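Local coordinates for probable 2-hydroxyhepta-2,4-diene-1,7-dioate isomerase (PDB 2DFU), which probably isomerises 2-hydroxyhepta-2,4-diene-1,7-dioate as a metal-binding member of the fumarylacetoacetate hydrolase family, at residues 140-145 and 244-249; 76-81 and 211-216; 193-198 and 228-233; 111-116 and 234-239; 47-52 and 217-222. All coordinates share one frame; numbering follows the deposited sequence.

Overall arrangement
Contact 1 lies nearest the middle of the chain, where two sheets pack together; contacts 3 and 4 lie across the chain's centre from contact 5, about 24 and 25 Å from it between centres. Contacts 3 and 4, centres about 12 Å apart, are joined through Gly-115 of contact 4, which hydrogen-bonds Gln-195 OE1 and Thr-229 OG1 of contact 3. Contacts 2 and 5, centres about 10 Å apart, meet where strands 78-81 and 50-53 pair, and both touch the second subunit. Asp-145 of contact 1 forms a salt bridge with Lys-81 of contact 2, OD1 to NZ 2.7 Å, and approaches Glu-114 and Glu-116 of contact 4, a carboxylate cluster consistent with the family's metal site.

Contact 1: 140-145 and 244-249; sequences YTVAVD and VAVEGV
Val-142 and Val-244 meet where two beta-sheets pack face to face. Strand 137-148 of one lies over strand 241-246 of the other, and the axes of their short segments here run nearly antiparallel, 157° apart, at 7.6 Å. The interface is made largely of valine branches. Val-142 points across with CG1 anti to its backbone N (chi1 -168°), which spreads its two methyls over two partners. CG1 crosses obliquely onto Val-244, while CG2 runs alongside Val-246, pointing the other way, 3.5 Å from Val-246 CG2. Farther along, Val-144 CG2 lies against Val-244 CG2 at 3.6 Å, and Leu-252 of the adjoining strand 250-259 touches both Val-142 and Val-144.

Where strand 241-246 ends, a type II beta turn through Glu-247 and Gly-248 is closed by Val-249 N donating to Val-246 O, and it brings Val-249 back against strand 137-148. There Val-249 CG1 sits against main chain, 3.4 Å from Tyr-140 O and close to Thr-141 CA; the Tyr-140 ring leads away toward Leu-117 and Val-119. The packing is tightest between Val-142 CG1 and Val-244 CG1, 3.3 Å apart, a tight pair for two methyls.

Contact 2: 76-81 and 211-216; sequences PGLFLK and SYISTF
The backbone O of Tyr-212, whose ring packs against Pro-76, is gripped twice by Thr-215: the backbone N reaches it at 3.1 Å, and OG1 donates in the carbonyl plane at 2.7 Å. Tyr-212 carries CG anti to its backbone N (chi1 177°), a setting that sends the ring out toward segment 76-81. Pro-76 CD lies over the centre of one face in a CH-pi contact, 3.9 Å from the ring centroid and 13° off the normal. A water ties the same two residues together, donating to Pro-76 O and bonding Tyr-212 OH, each at 2.9 Å.

Leu-78 supplies the rest of the packing, mainly through CD1. This methyl comes to the edge of the Tyr-212 ring, 3.8 Å from CE2, and meets the rim of the Phe-216 ring tip to tip, in plane, 3.7 Å from CZ. It also touches Ile-213 CG1 at 3.9 Å.

The C-terminal part of helix 206-214 that includes Tyr-212 and Ile-213 is thus laid against the start of strand 78-81. Ile-213 continues onto Val-51 of neighbouring strand 50-53, and Phe-216 and Tyr-212 pack on Phe-107 and Arg-160 of the second subunit, placing this part of the helix between the strands and the dimer partner.

Contact 3: 193-198 and 228-233; sequences LRQEGH and GTPEGV
Gln-195 carries the tight side of this contact, reaching from strand 192-198 into the loop 228-233. Its CG is anti to the carbonyl carbon and the chain beyond is extended, which takes the amide past Glu-231 O, 3.1 Å from CG, to Thr-229. NE2 donates to Thr-229 OG1 at 2.9 Å, the hydroxyl lying 25° out of the amide plane, and adds a weak bond to Glu-231 O. The other end of the amide is held too: OE1 accepts from Gly-115 N and bonds Thr-187 OG1, while Thr-229 OG1 donates a hydrogen bond to Gly-115 O. An alanine in place of Gln-195 would probably leave Gly-115 N without its acceptor and Thr-229 OG1 without the amide donor.

Close backbone packing flanks the amide. Gly-232 CA lies 3.2 Å from Arg-194 O, and Pro-230 CG sits 3.8 Å from Gly-197 CA, where a side chain on Gly-197 would collide with it.

The outer side is looser and wet. Glu-196 points away from the loop, and its OE2 forms a salt bridge with Arg-186; a water donates to Glu-231 O at 2.6 Å while accepting from Glu-196 N. Arg-194 and Gln-195 both face Thr-187 of neighbouring strand 184-189, the geometry of a classic beta bulge.

Contact 4: 111-116 and 234-239; sequences LHYEGE and GALRPG
His-112 and Ala-235 form a single antiparallel beta bridge, a non-hydrogen-bonded pair that joins the start of strand 111-121 to the loop before strand 241-246. The bonds fall on either side of it. Leu-236 N gives a short one of 2.7 Å to Leu-111 O, and Tyr-113 N a longer one of 3.3 Å to Gly-234 O.

Side chains pack round residues 234-236. Tyr-113 holds CG between its backbone N and carbonyl carbon (chi1 53°), which folds the ring back along Gly-234, with Gly-234 O 3.2 Å above one face and offset toward the rim. A side chain on Gly-234 would run into Tyr-113 OH. Leu-236 CG lies at the edge of the same ring, in its plane; Leu-236 CD2 is 3.4 Å from Tyr-113 CD2. Tyr-113 OH bonds a water at 2.8 Å, and that water donates to Ala-235 O. An alanine in place of Tyr-113 would probably leave a gap beside Leu-236 and Gly-234 and take from this water one of its partners. His-112 lays a ring face over Ala-235 CA, 4.0 Å from the ring centroid, with ND1 bonded to Glu-110 O.

Just beyond, Glu-114 and Glu-116 bring carboxylates close to that of Asp-145, an acidic cluster consistent with the metal site of fumarylacetoacetate hydrolase relatives.

Contact 5: 47-52 and 217-222; sequences PTKIVC and MTLEPL
Lys-49 reaches from the entrance of strand 50-53 to Met-217 and Thr-218, in the extended connection that leads from helix 206-214 to strand 224-226, the parallel neighbour of strand 50-53. The contact joins this connection to the strand beside which strand 224-226 runs.

The polar part centres on the ammonium group. Lys-49 NZ donates to Thr-218 O at 2.8 Å, in the carbonyl plane with a C=O...N angle of 154°. The chain leaves the backbone with CG between N and the carbonyl carbon, runs straight through chi2 and chi3, and bends only at chi4 (-64°), a turn that brings NZ round to the carbonyl. A second partner is Asp-223, whose carboxylate makes a salt bridge with NZ and also takes Thr-48 OG1 and Glu-220 N, so it binds both segments. Glu-220 instead turns its carboxylate to Arg-124.

Apolar contacts accompany it. The lysine and Met-217 lie side by side, pointing opposite ways, with CE of Lys-49 3.6 Å from both CG and SD of Met-217. That sulfur also rests on Val-51 CG2 at 3.7 Å, and the same methyl lies 4.1 Å from Leu-219 CD2. Nearer the surface, Thr-48 CG2 stands 4.0 Å from Glu-220 CB.

The second subunit touches this region: its Asp-165 bonds Thr-218 OG1, and its Ser-163 packs on Met-217. At the far end the two segments meet through main chain, Leu-222 O lying 3.2 Å from Pro-47 CA.

Contact 1: 140-145 and 244-249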
# COMPACT_ATOMS: atom_id res chain seq x y z
N TYR A 140 16.02 -2.85 11.84
CA TYR A 140 15.51 -4.17 11.48
C TYR A 140 14.55 -4.71 12.52
O TYR A 140 14.72 -4.50 13.72
CB TYR A 140 16.69 -5.13 11.31
CG TYR A 140 17.69 -4.63 10.31
CD1 TYR A 140 17.53 -4.88 8.95
CD2 TYR A 140 18.78 -3.84 10.72
CE1 TYR A 140 18.42 -4.36 8.01
CE2 TYR A 140 19.67 -3.31 9.79
CZ TYR A 140 19.48 -3.58 8.43
OH TYR A 140 20.33 -3.04 7.50
N THR A 141 13.53 -5.42 12.06
CA THR A 141 12.56 -6.00 12.97
C THR A 141 12.16 -7.36 12.44
O THR A 141 12.73 -7.84 11.46
CB THR A 141 11.32 -5.06 13.16
OG1 THR A 141 10.52 -5.55 14.24
CG2 THR A 141 10.49 -4.98 11.88
N VAL A 142 11.19 -8.00 13.08
CA VAL A 142 10.77 -9.33 12.67
C VAL A 142 9.34 -9.32 12.17
O VAL A 142 8.54 -8.47 12.57
CB VAL A 142 10.89 -10.32 13.85
CG1 VAL A 142 10.73 -11.74 13.36
CG2 VAL A 142 12.23 -10.12 14.55
N ALA A 143 9.00 -10.27 11.31
CA ALA A 143 7.64 -10.35 10.79
C ALA A 143 7.23 -11.77 10.50
O ALA A 143 8.06 -12.68 10.41
CB ALA A 143 7.52 -9.54 9.51
N VAL A 144 5.93 -11.96 10.38
CA VAL A 144 5.38 -13.25 10.00
C VAL A 144 4.52 -12.89 8.79
O VAL A 144 3.54 -12.15 8.91
CB VAL A 144 4.46 -13.86 11.08
CG1 VAL A 144 3.74 -15.05 10.49
CG2 VAL A 144 5.27 -14.27 12.28
N ASP A 145 4.90 -13.39 7.63
CA ASP A 145 4.15 -13.12 6.41
C ASP A 145 3.05 -14.18 6.32
O ASP A 145 3.27 -15.27 5.79
CB ASP A 145 5.11 -13.19 5.20
CG ASP A 145 4.39 -13.12 3.86
OD1 ASP A 145 3.17 -12.87 3.83
OD2 ASP A 145 5.06 -13.31 2.82
N VAL A 244 8.85 -15.96 16.26
CA VAL A 244 9.96 -15.85 15.32
C VAL A 244 11.14 -15.12 15.95
O VAL A 244 11.06 -13.95 16.31
CB VAL A 244 9.50 -15.09 14.07
CG1 VAL A 244 10.63 -15.05 13.04
CG2 VAL A 244 8.30 -15.79 13.46
N ALA A 245 12.26 -15.81 16.14
CA ALA A 245 13.41 -15.20 16.78
C ALA A 245 14.49 -14.87 15.76
O ALA A 245 14.87 -15.71 14.94
CB ALA A 245 13.96 -16.13 17.85
N VAL A 246 14.96 -13.62 15.80
CA VAL A 246 16.00 -13.16 14.90
C VAL A 246 17.13 -12.68 15.79
O VAL A 246 16.95 -11.77 16.61
CB VAL A 246 15.51 -12.00 14.01
CG1 VAL A 246 16.66 -11.44 13.19
CG2 VAL A 246 14.40 -12.48 13.09
N GLU A 247 18.29 -13.31 15.67
CA GLU A 247 19.44 -12.96 16.48
C GLU A 247 19.81 -11.50 16.33
O GLU A 247 19.86 -10.96 15.22
CB GLU A 247 20.63 -13.86 16.14
CG GLU A 247 20.59 -15.22 16.82
CD GLU A 247 21.75 -16.12 16.44
OE1 GLU A 247 22.89 -15.61 16.34
OE2 GLU A 247 21.54 -17.33 16.24
N GLY A 248 20.06 -10.85 17.47
CA GLY A 248 20.44 -9.45 17.47
C GLY A 248 19.28 -8.50 17.30
O GLY A 248 19.45 -7.29 17.45
N VAL A 249 18.10 -9.02 16.98
CA VAL A 249 16.94 -8.15 16.81
C VAL A 249 15.93 -8.34 17.93
O VAL A 249 15.70 -7.44 18.73
CB VAL A 249 16.25 -8.38 15.46
CG1 VAL A 249 15.05 -7.46 15.32
CG2 VAL A 249 17.23 -8.13 14.33

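Contact 2: 76-81 and 211-216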
# COMPACT_ATOMS: atom_id res chain seq x y z
N PRO A 76 14.67 -9.95 -7.83
CA PRO A 76 13.81 -10.22 -6.68
C PRO A 76 12.33 -10.17 -7.09
O PRO A 76 11.90 -9.21 -7.73
CB PRO A 76 14.16 -9.09 -5.71
CG PRO A 76 15.57 -8.72 -6.09
CD PRO A 76 15.53 -8.78 -7.59
N GLY A 77 11.57 -11.21 -6.75
CA GLY A 77 10.16 -11.21 -7.07
C GLY A 77 9.53 -10.37 -5.97
O GLY A 77 9.89 -10.53 -4.80
N LEU A 78 8.59 -9.49 -6.31
CA LEU A 78 7.98 -8.63 -5.30
C LEU A 78 6.46 -8.65 -5.25
O LEU A 78 5.80 -8.97 -6.24
CB LEU A 78 8.41 -7.18 -5.53
CG LEU A 78 9.90 -6.84 -5.64
CD1 LEU A 78 10.04 -5.41 -6.14
CD2 LEU A 78 10.59 -7.00 -4.29
N PHE A 79 5.92 -8.32 -4.09
CA PHE A 79 4.48 -8.21 -3.91
C PHE A 79 4.21 -7.23 -2.78
O PHE A 79 5.07 -6.98 -1.94
CB PHE A 79 3.81 -9.58 -3.64
CG PHE A 79 4.26 -10.25 -2.38
CD1 PHE A 79 5.37 -11.10 -2.38
CD2 PHE A 79 3.55 -10.10 -1.19
CE1 PHE A 79 5.76 -11.78 -1.22
CE2 PHE A 79 3.93 -10.77 -0.03
CZ PHE A 79 5.03 -11.61 -0.05
N LEU A 80 3.01 -6.65 -2.78
CA LEU A 80 2.64 -5.65 -1.77
C LEU A 80 1.65 -6.14 -0.73
O LEU A 80 0.90 -7.09 -0.95
CB LEU A 80 2.04 -4.42 -2.45
CG LEU A 80 2.87 -3.72 -3.53
CD1 LEU A 80 1.98 -2.77 -4.31
CD2 LEU A 80 4.04 -2.97 -2.89
N LYS A 81 1.66 -5.46 0.41
CA LYS A 81 0.74 -5.72 1.50
C LYS A 81 0.28 -4.33 1.91
O LYS A 81 1.07 -3.39 1.91
CB LYS A 81 1.44 -6.43 2.67
CG LYS A 81 1.67 -7.92 2.45
CD LYS A 81 2.65 -8.49 3.48
CE LYS A 81 1.98 -9.31 4.57
NZ LYS A 81 1.63 -10.70 4.15
N SER A 211 17.81 -1.53 -3.13
CA SER A 211 18.32 -0.87 -4.33
C SER A 211 17.42 -1.18 -5.53
O SER A 211 17.02 -0.28 -6.26
CB SER A 211 19.75 -1.36 -4.63
OG SER A 211 20.22 -0.82 -5.85
N TYR A 212 17.12 -2.46 -5.71
CA TYR A 212 16.27 -2.90 -6.81
C TYR A 212 14.93 -2.17 -6.77
O TYR A 212 14.51 -1.57 -7.76
CB TYR A 212 16.05 -4.41 -6.74
CG TYR A 212 15.12 -4.92 -7.81
CD1 TYR A 212 15.51 -4.93 -9.15
CD2 TYR A 212 13.83 -5.34 -7.50
CE1 TYR A 212 14.63 -5.35 -10.15
CE2 TYR A 212 12.95 -5.76 -8.48
CZ TYR A 212 13.35 -5.77 -9.81
OH TYR A 212 12.47 -6.19 -10.78
N ILE A 213 14.27 -2.23 -5.63
CA ILE A 213 12.98 -1.57 -5.47
C ILE A 213 13.07 -0.09 -5.84
O ILE A 213 12.21 0.42 -6.56
CB ILE A 213 12.46 -1.69 -4.02
CG1 ILE A 213 12.16 -3.16 -3.69
CG2 ILE A 213 11.20 -0.85 -3.83
CD1 ILE A 213 11.93 -3.42 -2.21
N SER A 214 14.11 0.58 -5.36
CA SER A 214 14.28 2.02 -5.61
C SER A 214 14.47 2.43 -7.06
O SER A 214 14.39 3.61 -7.38
CB SER A 214 15.45 2.57 -4.78
OG SER A 214 16.69 2.13 -5.31
N THR A 215 14.72 1.47 -7.94
CA THR A 215 14.92 1.81 -9.35
C THR A 215 13.60 2.17 -10.04
O THR A 215 13.61 2.75 -11.12
CB THR A 215 15.58 0.65 -10.14
OG1 THR A 215 14.69 -0.47 -10.21
CG2 THR A 215 16.87 0.22 -9.48
N PHE A 216 12.47 1.84 -9.42
CA PHE A 216 11.18 2.14 -10.03
C PHE A 216 10.14 2.59 -9.01
O PHE A 216 9.13 3.20 -9.37
CB PHE A 216 10.67 0.91 -10.79
CG PHE A 216 10.27 -0.23 -9.89
CD1 PHE A 216 8.96 -0.34 -9.41
CD2 PHE A 216 11.20 -1.20 -9.51
CE1 PHE A 216 8.58 -1.39 -8.56
CE2 PHE A 216 10.84 -2.25 -8.66
CZ PHE A 216 9.52 -2.35 -8.19
O HOH W 1 10.30 -7.77 -9.65

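Contact 3: 193-198 and 228-233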
# COMPACT_ATOMS: atom_id res chain seq x y z
N LEU A 193 10.56 -26.00 16.66
CA LEU A 193 11.27 -25.32 15.58
C LEU A 193 10.75 -25.79 14.22
O LEU A 193 10.69 -26.98 13.95
CB LEU A 193 12.77 -25.62 15.68
CG LEU A 193 13.69 -25.04 14.60
CD1 LEU A 193 13.73 -23.54 14.71
CD2 LEU A 193 15.09 -25.62 14.76
N ARG A 194 10.37 -24.84 13.37
CA ARG A 194 9.85 -25.19 12.06
C ARG A 194 10.69 -24.61 10.93
O ARG A 194 10.76 -25.18 9.84
CB ARG A 194 8.40 -24.70 11.93
CG ARG A 194 7.50 -25.15 13.08
CD ARG A 194 7.42 -26.67 13.18
NE ARG A 194 6.09 -27.18 12.84
CZ ARG A 194 5.12 -27.40 13.72
NH1 ARG A 194 5.31 -27.17 15.02
NH2 ARG A 194 3.94 -27.84 13.31
N GLN A 195 11.32 -23.47 11.19
CA GLN A 195 12.15 -22.82 10.19
C GLN A 195 13.47 -22.34 10.79
O GLN A 195 13.52 -21.89 11.94
CB GLN A 195 11.44 -21.59 9.61
CG GLN A 195 10.13 -21.85 8.88
CD GLN A 195 9.62 -20.59 8.18
OE1 GLN A 195 9.16 -19.65 8.83
NE2 GLN A 195 9.73 -20.57 6.86
N GLU A 196 14.53 -22.42 10.00
CA GLU A 196 15.85 -21.97 10.42
C GLU A 196 16.66 -21.58 9.19
O GLU A 196 16.97 -22.42 8.35
CB GLU A 196 16.60 -23.07 11.19
CG GLU A 196 17.93 -22.60 11.77
CD GLU A 196 18.61 -23.64 12.64
OE1 GLU A 196 19.04 -24.69 12.10
OE2 GLU A 196 18.71 -23.42 13.87
N GLY A 197 16.99 -20.30 9.09
CA GLY A 197 17.77 -19.84 7.96
C GLY A 197 18.80 -18.82 8.36
O GLY A 197 18.57 -18.00 9.24
N HIS A 198 19.97 -18.90 7.73
CA HIS A 198 21.05 -17.96 8.00
C HIS A 198 20.90 -16.92 6.89
O HIS A 198 20.81 -17.28 5.72
CB HIS A 198 22.40 -18.69 7.89
CG HIS A 198 23.56 -17.89 8.39
ND1 HIS A 198 24.84 -18.40 8.45
CD2 HIS A 198 23.64 -16.62 8.86
CE1 HIS A 198 25.65 -17.48 8.94
NE2 HIS A 198 24.95 -16.39 9.19
N GLY A 228 11.90 -12.17 2.50
CA GLY A 228 11.78 -13.59 2.18
C GLY A 228 11.82 -14.51 3.39
O GLY A 228 12.18 -14.09 4.49
N THR A 229 11.48 -15.78 3.19
CA THR A 229 11.46 -16.73 4.29
C THR A 229 12.21 -18.03 4.00
O THR A 229 12.26 -18.49 2.86
CB THR A 229 9.98 -17.07 4.66
OG1 THR A 229 9.95 -17.79 5.90
CG2 THR A 229 9.33 -17.92 3.57
N PRO A 230 12.83 -18.63 5.03
CA PRO A 230 13.58 -19.89 4.89
C PRO A 230 12.64 -21.06 4.63
O PRO A 230 11.43 -20.87 4.48
CB PRO A 230 14.28 -20.03 6.24
CG PRO A 230 14.37 -18.61 6.74
CD PRO A 230 13.03 -18.06 6.37
N GLU A 231 13.18 -22.27 4.57
CA GLU A 231 12.34 -23.45 4.36
C GLU A 231 11.61 -23.73 5.66
O GLU A 231 11.95 -23.19 6.71
CB GLU A 231 13.19 -24.67 3.98
CG GLU A 231 13.95 -24.54 2.68
CD GLU A 231 14.52 -25.87 2.21
OE1 GLU A 231 13.75 -26.68 1.65
OE2 GLU A 231 15.73 -26.10 2.41
N GLY A 232 10.59 -24.59 5.60
CA GLY A 232 9.84 -24.93 6.79
C GLY A 232 8.45 -24.33 6.81
O GLY A 232 7.75 -24.41 7.82
N VAL A 233 8.05 -23.70 5.70
CA VAL A 233 6.72 -23.10 5.62
C VAL A 233 5.68 -24.20 5.79
O VAL A 233 5.62 -25.13 4.98
CB VAL A 233 6.51 -22.39 4.26
CG1 VAL A 233 5.05 -21.95 4.12
CG2 VAL A 233 7.43 -21.18 4.15
O HOH W 2 14.24 -24.11 7.51

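Contact 4: 111-116 and 234-239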
# COMPACT_ATOMS: atom_id res chain seq x y z
N LEU A 111 -4.00 -21.67 5.39
CA LEU A 111 -3.23 -20.58 5.99
C LEU A 111 -1.85 -21.09 6.39
O LEU A 111 -1.74 -22.08 7.12
CB LEU A 111 -3.96 -20.05 7.23
CG LEU A 111 -3.55 -18.64 7.66
CD1 LEU A 111 -4.06 -17.63 6.63
CD2 LEU A 111 -4.13 -18.33 9.03
N HIS A 112 -0.81 -20.41 5.92
CA HIS A 112 0.57 -20.79 6.21
C HIS A 112 1.40 -19.68 6.84
O HIS A 112 1.12 -18.49 6.62
CB HIS A 112 1.27 -21.26 4.93
CG HIS A 112 0.81 -22.60 4.44
ND1 HIS A 112 -0.47 -22.83 4.00
CD2 HIS A 112 1.48 -23.77 4.29
CE1 HIS A 112 -0.58 -24.09 3.61
NE2 HIS A 112 0.59 -24.68 3.77
N TYR A 113 2.42 -20.07 7.60
CA TYR A 113 3.32 -19.12 8.26
C TYR A 113 4.67 -19.03 7.55
O TYR A 113 5.15 -20.01 6.98
CB TYR A 113 3.54 -19.53 9.72
CG TYR A 113 4.01 -20.96 9.90
CD1 TYR A 113 5.35 -21.32 9.74
CD2 TYR A 113 3.10 -21.97 10.22
CE1 TYR A 113 5.77 -22.65 9.88
CE2 TYR A 113 3.50 -23.29 10.37
CZ TYR A 113 4.83 -23.63 10.19
OH TYR A 113 5.20 -24.95 10.31
N GLU A 114 5.27 -17.85 7.60
CA GLU A 114 6.56 -17.60 6.99
C GLU A 114 7.29 -16.54 7.83
O GLU A 114 6.95 -15.35 7.75
CB GLU A 114 6.37 -17.09 5.54
CG GLU A 114 5.81 -18.12 4.57
CD GLU A 114 5.46 -17.55 3.19
OE1 GLU A 114 5.96 -16.46 2.84
OE2 GLU A 114 4.68 -18.20 2.45
N GLY A 115 8.26 -16.96 8.64
CA GLY A 115 9.00 -16.03 9.47
C GLY A 115 10.00 -15.27 8.62
O GLY A 115 10.65 -15.87 7.77
N GLU A 116 10.17 -13.96 8.84
CA GLU A 116 11.09 -13.19 8.01
C GLU A 116 11.74 -12.00 8.70
O GLU A 116 11.21 -11.43 9.65
CB GLU A 116 10.36 -12.67 6.77
CG GLU A 116 9.71 -13.74 5.91
CD GLU A 116 9.00 -13.16 4.70
OE1 GLU A 116 9.33 -12.02 4.30
OE2 GLU A 116 8.12 -13.85 4.13
N GLY A 234 4.88 -24.09 6.85
CA GLY A 234 3.86 -25.10 7.12
C GLY A 234 2.47 -24.55 7.33
O GLY A 234 2.26 -23.34 7.34
N ALA A 235 1.51 -25.45 7.53
CA ALA A 235 0.12 -25.07 7.72
C ALA A 235 -0.19 -24.62 9.15
O ALA A 235 0.36 -25.15 10.11
CB ALA A 235 -0.80 -26.23 7.34
N LEU A 236 -1.06 -23.63 9.27
CA LEU A 236 -1.46 -23.11 10.57
C LEU A 236 -2.84 -23.62 10.95
O LEU A 236 -3.60 -24.09 10.10
CB LEU A 236 -1.50 -21.58 10.54
CG LEU A 236 -0.16 -20.84 10.57
CD1 LEU A 236 -0.34 -19.42 10.05
CD2 LEU A 236 0.37 -20.85 11.99
N ARG A 237 -3.15 -23.50 12.23
CA ARG A 237 -4.45 -23.91 12.74
C ARG A 237 -4.86 -22.92 13.81
O ARG A 237 -4.01 -22.31 14.46
CB ARG A 237 -4.39 -25.30 13.36
CG ARG A 237 -4.41 -26.46 12.39
CD ARG A 237 -4.25 -27.78 13.15
NE ARG A 237 -4.33 -28.96 12.29
CZ ARG A 237 -3.99 -30.19 12.67
NH1 ARG A 237 -3.55 -30.40 13.90
NH2 ARG A 237 -4.10 -31.20 11.82
N PRO A 238 -6.18 -22.74 14.01
CA PRO A 238 -6.66 -21.82 15.03
C PRO A 238 -5.98 -22.17 16.36
O PRO A 238 -5.84 -23.34 16.70
CB PRO A 238 -8.15 -22.10 15.06
CG PRO A 238 -8.45 -22.37 13.61
CD PRO A 238 -7.30 -23.26 13.19
N GLY A 239 -5.55 -21.16 17.10
CA GLY A 239 -4.92 -21.43 18.38
C GLY A 239 -3.41 -21.62 18.33
O GLY A 239 -2.78 -21.66 19.39
O HOH W 3 -4.09 -24.28 7.47
O HOH W 4 2.97 -26.56 10.45

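Contact 5: 47-52 and 217-222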
# COMPACT_ATOMS: atom_id res chain seq x y z
N PRO A 47 4.22 2.58 7.94
CA PRO A 47 4.47 2.52 6.50
C PRO A 47 3.41 3.04 5.55
O PRO A 47 2.22 2.87 5.79
CB PRO A 47 4.73 1.03 6.27
CG PRO A 47 3.78 0.40 7.24
CD PRO A 47 3.99 1.23 8.49
N THR A 48 3.85 3.69 4.48
CA THR A 48 2.93 4.18 3.47
C THR A 48 2.62 2.95 2.62
O THR A 48 1.60 2.89 1.93
CB THR A 48 3.57 5.26 2.56
OG1 THR A 48 4.65 4.69 1.82
CG2 THR A 48 4.07 6.43 3.40
N LYS A 49 3.51 1.97 2.68
CA LYS A 49 3.34 0.72 1.94
C LYS A 49 4.32 -0.34 2.43
O LYS A 49 5.32 -0.02 3.07
CB LYS A 49 3.54 0.96 0.44
CG LYS A 49 4.91 1.51 0.07
CD LYS A 49 4.99 1.78 -1.43
CE LYS A 49 6.36 2.33 -1.82
NZ LYS A 49 6.59 3.65 -1.19
N ILE A 50 4.03 -1.60 2.14
CA ILE A 50 4.88 -2.71 2.56
C ILE A 50 5.26 -3.55 1.34
O ILE A 50 4.40 -4.17 0.71
CB ILE A 50 4.13 -3.58 3.59
CG1 ILE A 50 3.82 -2.72 4.83
CG2 ILE A 50 4.97 -4.80 3.98
CD1 ILE A 50 2.60 -3.17 5.59
N VAL A 51 6.55 -3.54 1.01
CA VAL A 51 7.04 -4.28 -0.15
C VAL A 51 7.66 -5.60 0.30
O VAL A 51 8.50 -5.63 1.20
CB VAL A 51 8.09 -3.45 -0.92
CG1 VAL A 51 8.46 -4.13 -2.22
CG2 VAL A 51 7.54 -2.05 -1.20
N CYS A 52 7.25 -6.71 -0.32
CA CYS A 52 7.77 -8.00 0.09
C CYS A 52 8.46 -8.79 -1.01
O CYS A 52 8.08 -8.73 -2.17
CB CYS A 52 6.63 -8.84 0.66
SG CYS A 52 5.47 -7.87 1.64
N MET A 217 10.39 2.29 -7.74
CA MET A 217 9.46 2.63 -6.67
C MET A 217 10.17 3.35 -5.53
O MET A 217 11.08 2.80 -4.91
CB MET A 217 8.79 1.35 -6.15
CG MET A 217 8.05 1.48 -4.83
SD MET A 217 7.30 -0.10 -4.31
CE MET A 217 5.75 -0.04 -5.24
N THR A 218 9.77 4.59 -5.26
CA THR A 218 10.39 5.35 -4.19
C THR A 218 9.93 4.81 -2.83
O THR A 218 8.73 4.68 -2.58
CB THR A 218 10.04 6.85 -4.27
OG1 THR A 218 10.66 7.41 -5.44
CG2 THR A 218 10.56 7.59 -3.05
N LEU A 219 10.88 4.48 -1.98
CA LEU A 219 10.57 3.98 -0.65
C LEU A 219 10.57 5.18 0.28
O LEU A 219 11.52 5.96 0.29
CB LEU A 219 11.63 2.96 -0.21
CG LEU A 219 11.47 1.59 -0.86
CD1 LEU A 219 12.71 0.74 -0.59
CD2 LEU A 219 10.21 0.92 -0.31
N GLU A 220 9.49 5.32 1.05
CA GLU A 220 9.34 6.44 1.98
C GLU A 220 9.84 6.11 3.37
O GLU A 220 9.98 4.94 3.74
CB GLU A 220 7.87 6.84 2.09
CG GLU A 220 7.27 7.46 0.84
CD GLU A 220 7.90 8.79 0.49
OE1 GLU A 220 7.97 9.67 1.38
OE2 GLU A 220 8.33 8.97 -0.67
N PRO A 221 10.13 7.14 4.18
CA PRO A 221 10.61 6.88 5.53
C PRO A 221 9.54 6.06 6.26
O PRO A 221 8.35 6.33 6.11
CB PRO A 221 10.75 8.29 6.12
CG PRO A 221 11.14 9.10 4.93
CD PRO A 221 10.18 8.58 3.87
N LEU A 222 10.00 5.06 7.01
CA LEU A 222 9.16 4.15 7.77
C LEU A 222 8.40 3.10 6.95
O LEU A 222 7.56 2.37 7.49
CB LEU A 222 8.20 4.95 8.68
CG LEU A 222 8.95 5.91 9.62
CD1 LEU A 222 7.97 6.60 10.56
CD2 LEU A 222 9.99 5.15 10.42